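Local coordinates for putative glycoside hydrolase (Bacteroides ovatus, PDB 4ONZ), which is of unknown function but, as a putative glycoside hydrolase of the beta-fructosidase clan, probably adopts a five-bladed beta-propeller fold, at residues A[262-267]-A[281-286]; A[239-244]-A[301-306]. All coordinates share one frame; numbering follows the deposited sequence.

Contact 1: residues A[262-267]-A[281-286]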
ATOM      1  N   VAL A 262      -0.146  -7.995   5.791  1.00 18.45           N
ATOM      2  CA  VAL A 262       1.263  -7.629   5.749  1.00 19.31           C
ATOM      3  C   VAL A 262       1.299  -6.139   6.108  1.00 18.41           C
ATOM      4  O   VAL A 262       0.593  -5.318   5.501  1.00 17.68           O
ATOM      5  CB  VAL A 262       1.914  -7.893   4.371  1.00 19.12           C
ATOM      6  CG1 VAL A 262       3.290  -7.244   4.285  1.00 20.83           C
ATOM      7  CG2 VAL A 262       2.022  -9.386   4.107  1.00 21.63           C
ATOM      8  N   TYR A 263       2.096  -5.785   7.112  1.00 17.24           N
ATOM      9  CA  TYR A 263       2.168  -4.403   7.538  1.00 17.68           C
ATOM     10  C   TYR A 263       3.606  -3.958   7.755  1.00 17.04           C
ATOM     11  O   TYR A 263       4.516  -4.773   7.872  1.00 17.01           O
ATOM     12  CB  TYR A 263       1.309  -4.175   8.788  1.00 17.75           C
ATOM     13  CG  TYR A 263       1.856  -4.721  10.091  1.00 17.06           C
ATOM     14  CD1 TYR A 263       1.601  -6.027  10.490  1.00 16.93           C
ATOM     15  CD2 TYR A 263       2.583  -3.908  10.950  1.00 16.72           C
ATOM     16  CE1 TYR A 263       2.082  -6.510  11.694  1.00 17.48           C
ATOM     17  CE2 TYR A 263       3.059  -4.381  12.159  1.00 15.86           C
ATOM     18  CZ  TYR A 263       2.811  -5.678  12.528  1.00 17.58           C
ATOM     19  OH  TYR A 263       3.305  -6.133  13.734  1.00 18.06           O
ATOM     20  N   ASN A 264       3.787  -2.647   7.774  1.00 16.76           N
ATOM     21  CA  ASN A 264       5.088  -2.054   7.933  1.00 15.28           C
ATOM     22  C   ASN A 264       5.253  -1.450   9.307  1.00 16.74           C
ATOM     23  O   ASN A 264       4.416  -0.659   9.753  1.00 19.24           O
ATOM     24  CB  ASN A 264       5.265  -0.987   6.876  1.00 14.87           C
ATOM     25  CG  ASN A 264       5.204  -1.558   5.486  1.00 15.69           C
ATOM     26  OD1 ASN A 264       6.073  -2.321   5.093  1.00 16.53           O
ATOM     27  ND2 ASN A 264       4.171  -1.205   4.739  1.00 15.00           N
ATOM     28  N   GLY A 265       6.339  -1.820   9.976  1.00 17.19           N
ATOM     29  CA  GLY A 265       6.639  -1.293  11.294  1.00 18.26           C
ATOM     30  C   GLY A 265       7.788  -0.322  11.189  1.00 18.50           C
ATOM     31  O   GLY A 265       8.750  -0.583  10.476  1.00 22.42           O
ATOM     32  N   LYS A 266       7.679   0.828  11.847  1.00 18.60           N
ATOM     33  CA  LYS A 266       8.789   1.761  11.884  1.00 17.32           C
ATOM     34  C   LYS A 266       9.451   1.559  13.243  1.00 17.93           C
ATOM     35  O   LYS A 266       8.785   1.631  14.281  1.00 17.53           O
ATOM     36  CB  LYS A 266       8.327   3.206  11.680  1.00 18.28           C
ATOM     37  CG  LYS A 266       9.470   4.205  11.666  1.00 18.05           C
ATOM     38  CD  LYS A 266       8.989   5.641  11.504  1.00 19.40           C
ATOM     39  CE  LYS A 266      10.155   6.612  11.597  1.00 21.43           C
ATOM     40  NZ  LYS A 266       9.760   8.012  11.288  1.00 22.18           N
ATOM     41  N   ASN A 267      10.767   1.348  13.229  1.00 17.89           N
ATOM     42  CA  ASN A 267      11.542   1.054  14.433  1.00 17.46           C
ATOM     43  C   ASN A 267      12.071   2.307  15.129  1.00 17.65           C
ATOM     44  O   ASN A 267      12.633   3.184  14.483  1.00 18.03           O
ATOM     45  CB  ASN A 267      12.730   0.151  14.035  1.00 17.28           C
ATOM     46  CG  ASN A 267      13.395  -0.517  15.226  1.00 17.43           C
ATOM     47  OD1 ASN A 267      12.738  -0.885  16.202  1.00 17.07           O
ATOM     48  ND2 ASN A 267      14.721  -0.683  15.150  1.00 17.88           N
ATOM     49  N   TYR A 281      11.836   1.223   8.392  1.00 17.57           N
ATOM     50  CA  TYR A 281      10.665   0.388   8.311  1.00 17.13           C
ATOM     51  C   TYR A 281      11.111  -1.025   7.947  1.00 16.87           C
ATOM     52  O   TYR A 281      12.029  -1.210   7.139  1.00 17.83           O
ATOM     53  CB  TYR A 281       9.679   0.911   7.261  1.00 17.39           C
ATOM     54  CG  TYR A 281       8.997   2.232   7.562  1.00 17.77           C
ATOM     55  CD1 TYR A 281       9.692   3.434   7.464  1.00 21.42           C
ATOM     56  CD2 TYR A 281       7.640   2.287   7.886  1.00 19.61           C
ATOM     57  CE1 TYR A 281       9.071   4.653   7.717  1.00 21.77           C
ATOM     58  CE2 TYR A 281       7.002   3.505   8.110  1.00 19.59           C
ATOM     59  CZ  TYR A 281       7.716   4.684   8.025  1.00 21.20           C
ATOM     60  OH  TYR A 281       7.099   5.909   8.272  1.00 23.21           O
ATOM     61  N   CYS A 282      10.483  -1.998   8.601  1.00 17.45           N
ATOM     62  CA  CYS A 282      10.651  -3.424   8.349  1.00 18.74           C
ATOM     63  C   CYS A 282       9.235  -3.959   8.306  1.00 17.99           C
ATOM     64  O   CYS A 282       8.348  -3.357   8.885  1.00 19.15           O
ATOM     65  CB  CYS A 282      11.398  -4.120   9.480  1.00 22.03           C
ATOM     66  SG  CYS A 282      13.044  -3.474   9.764  1.00 25.09           S
ATOM     67  N   ALA A 283       9.030  -5.097   7.652  1.00 18.02           N
ATOM     68  CA  ALA A 283       7.695  -5.644   7.448  1.00 17.14           C
ATOM     69  C   ALA A 283       7.345  -6.813   8.370  1.00 17.95           C
ATOM     70  O   ALA A 283       8.138  -7.726   8.563  1.00 19.27           O
ATOM     71  CB  ALA A 283       7.552  -6.077   6.000  1.00 17.85           C
ATOM     72  N   GLY A 284       6.141  -6.769   8.924  1.00 17.25           N
ATOM     73  CA  GLY A 284       5.621  -7.832   9.770  1.00 18.05           C
ATOM     74  C   GLY A 284       4.347  -8.395   9.192  1.00 18.09           C
ATOM     75  O   GLY A 284       3.905  -7.983   8.119  1.00 18.49           O
ATOM     76  N   GLN A 285       3.768  -9.356   9.898  1.00 19.45           N
ATOM     77  CA  GLN A 285       2.500  -9.962   9.491  1.00 19.52           C
ATOM     78  C   GLN A 285       1.604 -10.168  10.695  1.00 19.80           C
ATOM     79  O   GLN A 285       2.072 -10.492  11.785  1.00 20.63           O
ATOM     80  CB  GLN A 285       2.695 -11.292   8.769  1.00 21.13           C
ATOM     81  CG  GLN A 285       3.333 -11.160   7.411  1.00 20.72           C
ATOM     82  CD  GLN A 285       3.478 -12.483   6.681  1.00 22.29           C
ATOM     83  OE1 GLN A 285       2.687 -13.418   6.864  1.00 20.85           O
ATOM     84  NE2 GLN A 285       4.480 -12.557   5.820  1.00 21.51           N
ATOM     85  N   LEU A 286       0.312  -9.974  10.471  1.00 20.20           N
ATOM     86  CA  LEU A 286      -0.709 -10.127  11.481  1.00 21.36           C
ATOM     87  C   LEU A 286      -1.689 -11.169  10.945  1.00 22.66           C
ATOM     88  O   LEU A 286      -2.124 -11.073   9.795  1.00 23.16           O
ATOM     89  CB  LEU A 286      -1.402  -8.777  11.690  1.00 22.22           C
ATOM     90  CG  LEU A 286      -2.374  -8.597  12.850  1.00 25.41           C
ATOM     91  CD1 LEU A 286      -1.670  -8.846  14.180  1.00 25.83           C
ATOM     92  CD2 LEU A 286      -2.991  -7.204  12.830  1.00 25.02           C
TER
HETATM   93  O   HOH W   1       4.554  -8.582  12.860  1.00 18.35           O
HETATM   94  O   HOH W   2       8.455   8.128   8.860  1.00 31.29           O
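The Tyr281 ring carries Lys266 CB over one face and has Asn264 CB near its plane at an edge. The Tyr263 ring has Gly284 CA on one face, 4.2 Å above the plane toward the rim, and Leu286 N at an edge. The two tyrosines sit on adjacent antiparallel strands, Tyr263 on 258-266 and Tyr281 on 281-288, consistent with one blade of a beta-propeller. Four backbone bonds join the strands, two each in the pairs Tyr263 with Gly284 and Gly265 with Cys282. The bond from Gly265 N to Cys282 O is 2.8 Å and nearly straight (167°). The Tyr263 ring covers a glycine in its hydrogen-bonded pair. Its CG lies between the backbone N and the carbonyl carbon (chi1 74°), which turns the ring across to the other strand. CE1 then reaches Leu286 CB at 4.2 Å. Tyr263 OH is gripped by Asp242, Arg299 and water 1, and that water weakly accepts from Gln285 N. On the sheet face of Asn264 and Ala283, strand 322-330 packs through Phe323 and Ile324. There the Val262 and Gln285 side chains run side by side, with Val262 CG2 4.0 Å from Gln285 CG. Lys266 CB makes a CH-pi contact, 3.9 Å from the Tyr281 ring centroid. The extended lysine chain continues along the ring toward the hydroxyl. Water 2 closes this end, 2.8 Å from Lys266 NZ and 2.7 Å from Tyr281 OH.

Contact 2: residues A[239-244]-A[301-306]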
ATOM      1  N   GLY A 239      10.439  -2.200  22.174  1.00 24.71           N
ATOM      2  CA  GLY A 239      11.307  -3.366  22.075  1.00 25.51           C
ATOM      3  C   GLY A 239      11.195  -4.163  20.781  1.00 24.02           C
ATOM      4  O   GLY A 239      11.977  -5.096  20.565  1.00 23.94           O
ATOM      5  N   HIS A 240      10.239  -3.814  19.918  1.00 23.01           N
ATOM      6  CA  HIS A 240      10.039  -4.519  18.642  1.00 21.36           C
ATOM      7  C   HIS A 240      10.257  -3.585  17.459  1.00 20.20           C
ATOM      8  O   HIS A 240      10.299  -2.365  17.615  1.00 19.40           O
ATOM      9  CB  HIS A 240       8.628  -5.113  18.552  1.00 23.24           C
ATOM     10  CG  HIS A 240       8.388  -6.252  19.489  1.00 26.95           C
ATOM     11  ND1 HIS A 240       8.053  -6.069  20.813  1.00 30.14           N
ATOM     12  CD2 HIS A 240       8.429  -7.590  19.291  1.00 28.20           C
ATOM     13  CE1 HIS A 240       7.910  -7.248  21.394  1.00 33.15           C
ATOM     14  NE2 HIS A 240       8.130  -8.186  20.490  1.00 31.77           N
ATOM     15  N   PHE A 241      10.370  -4.178  16.274  1.00 19.28           N
ATOM     16  CA  PHE A 241      10.578  -3.430  15.028  1.00 19.24           C
ATOM     17  C   PHE A 241       9.434  -2.449  14.751  1.00 18.86           C
ATOM     18  O   PHE A 241       9.643  -1.437  14.082  1.00 17.42           O
ATOM     19  CB  PHE A 241      10.722  -4.388  13.822  1.00 18.90           C
ATOM     20  CG  PHE A 241       9.422  -4.994  13.372  1.00 19.48           C
ATOM     21  CD1 PHE A 241       8.892  -6.094  14.020  1.00 20.62           C
ATOM     22  CD2 PHE A 241       8.719  -4.450  12.303  1.00 18.70           C
ATOM     23  CE1 PHE A 241       7.693  -6.653  13.614  1.00 20.20           C
ATOM     24  CE2 PHE A 241       7.511  -4.982  11.902  1.00 18.72           C
ATOM     25  CZ  PHE A 241       6.996  -6.095  12.557  1.00 19.61           C
ATOM     26  N   ASP A 242       8.229  -2.777  15.228  1.00 18.13           N
ATOM     27  CA  ASP A 242       7.053  -1.936  15.034  1.00 18.50           C
ATOM     28  C   ASP A 242       6.808  -1.126  16.299  1.00 18.91           C
ATOM     29  O   ASP A 242       5.729  -1.162  16.902  1.00 17.59           O
ATOM     30  CB  ASP A 242       5.822  -2.761  14.586  1.00 19.67           C
ATOM     31  CG  ASP A 242       5.414  -3.847  15.568  1.00 22.16           C
ATOM     32  OD1 ASP A 242       6.203  -4.238  16.455  1.00 24.90           O
ATOM     33  OD2 ASP A 242       4.272  -4.335  15.434  1.00 22.07           O
ATOM     34  N   SER A 243       7.827  -0.354  16.652  1.00 18.07           N
ATOM     35  CA  SER A 243       7.854   0.414  17.885  1.00 18.20           C
ATOM     36  C   SER A 243       7.403   1.863  17.776  1.00 18.45           C
ATOM     37  O   SER A 243       7.089   2.472  18.793  1.00 19.38           O
ATOM     38  CB  SER A 243       9.234   0.311  18.521  1.00 18.77           C
ATOM     39  OG  SER A 243      10.266   0.386  17.557  1.00 19.24           O
ATOM     40  N   LEU A 244       7.386   2.424  16.567  1.00 18.67           N
ATOM     41  CA  LEU A 244       6.841   3.778  16.361  1.00 18.66           C
ATOM     42  C   LEU A 244       5.539   3.763  15.570  1.00 19.30           C
ATOM     43  O   LEU A 244       4.642   4.555  15.848  1.00 19.74           O
ATOM     44  CB  LEU A 244       7.827   4.694  15.658  1.00 19.28           C
ATOM     45  CG  LEU A 244       9.078   5.090  16.426  1.00 21.11           C
ATOM     46  CD1 LEU A 244      10.032   5.825  15.495  1.00 21.86           C
ATOM     47  CD2 LEU A 244       8.744   5.939  17.649  1.00 22.66           C
ATOM     48  N   ASP A 301       6.917 -11.486  15.948  1.00 25.11           N
ATOM     49  CA  ASP A 301       7.742 -10.731  16.881  1.00 26.69           C
ATOM     50  C   ASP A 301       8.859 -10.010  16.148  1.00 25.09           C
ATOM     51  O   ASP A 301       9.247  -8.918  16.541  1.00 25.23           O
ATOM     52  CB  ASP A 301       8.380 -11.654  17.924  1.00 30.33           C
ATOM     53  CG  ASP A 301       7.405 -12.100  18.980  1.00 35.21           C
ATOM     54  OD1 ASP A 301       6.402 -11.400  19.199  1.00 37.12           O
ATOM     55  OD2 ASP A 301       7.662 -13.139  19.614  1.00 45.56           O
ATOM     56  N   LYS A 302       9.389 -10.665  15.121  1.00 23.71           N
ATOM     57  CA  LYS A 302      10.477 -10.151  14.306  1.00 25.18           C
ATOM     58  C   LYS A 302       9.966  -9.951  12.894  1.00 23.22           C
ATOM     59  O   LYS A 302       9.086 -10.695  12.443  1.00 22.28           O
ATOM     60  CB  LYS A 302      11.629 -11.166  14.274  1.00 27.36           C
ATOM     61  CG  LYS A 302      12.278 -11.447  15.623  1.00 30.02           C
ATOM     62  CD  LYS A 302      13.037 -10.243  16.141  1.00 31.84           C
ATOM     63  CE  LYS A 302      13.797 -10.560  17.424  1.00 35.44           C
ATOM     64  NZ  LYS A 302      14.689  -9.425  17.808  1.00 34.94           N
ATOM     65  N   PRO A 303      10.525  -8.967  12.175  1.00 22.00           N
ATOM     66  CA  PRO A 303      10.042  -8.752  10.820  1.00 20.05           C
ATOM     67  C   PRO A 303      10.402  -9.919   9.897  1.00 20.94           C
ATOM     68  O   PRO A 303      11.395 -10.607  10.128  1.00 20.25           O
ATOM     69  CB  PRO A 303      10.736  -7.447  10.396  1.00 20.98           C
ATOM     70  CG  PRO A 303      11.944  -7.331  11.253  1.00 21.35           C
ATOM     71  CD  PRO A 303      11.680  -8.112  12.511  1.00 21.56           C
ATOM     72  N   PHE A 304       9.561 -10.181   8.901  1.00 20.01           N
ATOM     73  CA  PHE A 304       9.837 -11.254   7.948  1.00 21.45           C
ATOM     74  C   PHE A 304      10.639 -10.704   6.769  1.00 23.54           C
ATOM     75  O   PHE A 304      11.196 -11.461   5.981  1.00 25.68           O
ATOM     76  CB  PHE A 304       8.539 -11.908   7.461  1.00 21.14           C
ATOM     77  CG  PHE A 304       7.778 -11.095   6.445  1.00 18.64           C
ATOM     78  CD1 PHE A 304       6.879 -10.122   6.840  1.00 18.69           C
ATOM     79  CD2 PHE A 304       7.946 -11.330   5.090  1.00 18.58           C
ATOM     80  CE1 PHE A 304       6.174  -9.388   5.899  1.00 18.68           C
ATOM     81  CE2 PHE A 304       7.257 -10.592   4.150  1.00 19.78           C
ATOM     82  CZ  PHE A 304       6.363  -9.628   4.551  1.00 18.30           C
ATOM     83  N   PHE A 305      10.687  -9.382   6.641  1.00 21.38           N
ATOM     84  CA  PHE A 305      11.407  -8.753   5.537  1.00 23.01           C
ATOM     85  C   PHE A 305      12.011  -7.446   6.046  1.00 21.62           C
ATOM     86  O   PHE A 305      11.298  -6.597   6.569  1.00 20.13           O
ATOM     87  CB  PHE A 305      10.452  -8.516   4.361  1.00 21.96           C
ATOM     88  CG  PHE A 305      11.148  -8.322   3.043  1.00 21.30           C
ATOM     89  CD1 PHE A 305      11.549  -9.423   2.288  1.00 22.67           C
ATOM     90  CD2 PHE A 305      11.398  -7.058   2.553  1.00 20.73           C
ATOM     91  CE1 PHE A 305      12.198  -9.261   1.069  1.00 22.22           C
ATOM     92  CE2 PHE A 305      12.046  -6.882   1.333  1.00 21.26           C
ATOM     93  CZ  PHE A 305      12.446  -7.986   0.593  1.00 22.93           C
ATOM     94  N   ALA A 306      13.328  -7.307   5.927  1.00 21.84           N
ATOM     95  CA  ALA A 306      14.030  -6.134   6.451  1.00 21.64           C
ATOM     96  C   ALA A 306      15.130  -5.673   5.495  1.00 21.20           C
ATOM     97  O   ALA A 306      15.483  -6.397   4.574  1.00 22.07           O
ATOM     98  CB  ALA A 306      14.607  -6.464   7.811  1.00 24.17           C
TER
HETATM   99  O   HOH W   3      11.172  -6.869  16.449  1.00 22.16           O
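Asp301 O is met by a water and by the ring edges of His240 and Phe241. Water 3 donates to it at 2.8 Å and accepts from Phe241 N at the same distance. His240 CD2 comes to 3.2 Å of Asp301 O, and Phe241 CD1 to 3.8 Å. The contact joins two surface loops, one leading into strand 245-255 and one following strand 296-299, at the rim of what is probably a propeller blade. Direct contact is by packing, and water 3 supplies the polar link. The Phe241 ring is sandwiched. Pro303 CB lies over the centre of one face as a CH-pi contact, 4.1 Å from the centroid. Asp242 CB lies over the opposite face, toward the rim. With CG between the backbone N and the carbonyl carbon (chi1 75°), the Phe241 ring lies flat against Pro303, whose CD is 3.8 Å from Phe241 CD1. Both residues also rest on Cys282. The carboxylate of Asp242 turns to Arg237 and Arg299 in salt bridges, so the buried acid is paired. Further along, Phe304 and Phe305 both face Ala283 in a classic beta bulge. The His240 ring and the Asp301 carboxylate cross with their planes 49° apart. Within the 239-244 loop, Ser243 OG donates to His240 O at 2.8 Å, nearly along the C=O axis.

In the fold
The centres of the two contacts lie about 6 Å apart, and contact 1 is nested inside the chain loop closed by contact 2. The order is 239-244, 262-267, 281-286, 301-306. Strands 245-255, 258-266, 281-288 and 296-299 follow one another as an antiparallel meander, as expected of a propeller blade. Contact 1 pairs its two middle strands, while contact 2 joins the loops leading in and out. The contacts touch directly: Tyr263 OH is 2.7 Å from Asp242 OD2, and Lys266 O is 2.8 Å from Leu244 N. A buried strand pair thus continues into a surface contact that brings together the loops that enter and leave what is probably one blade.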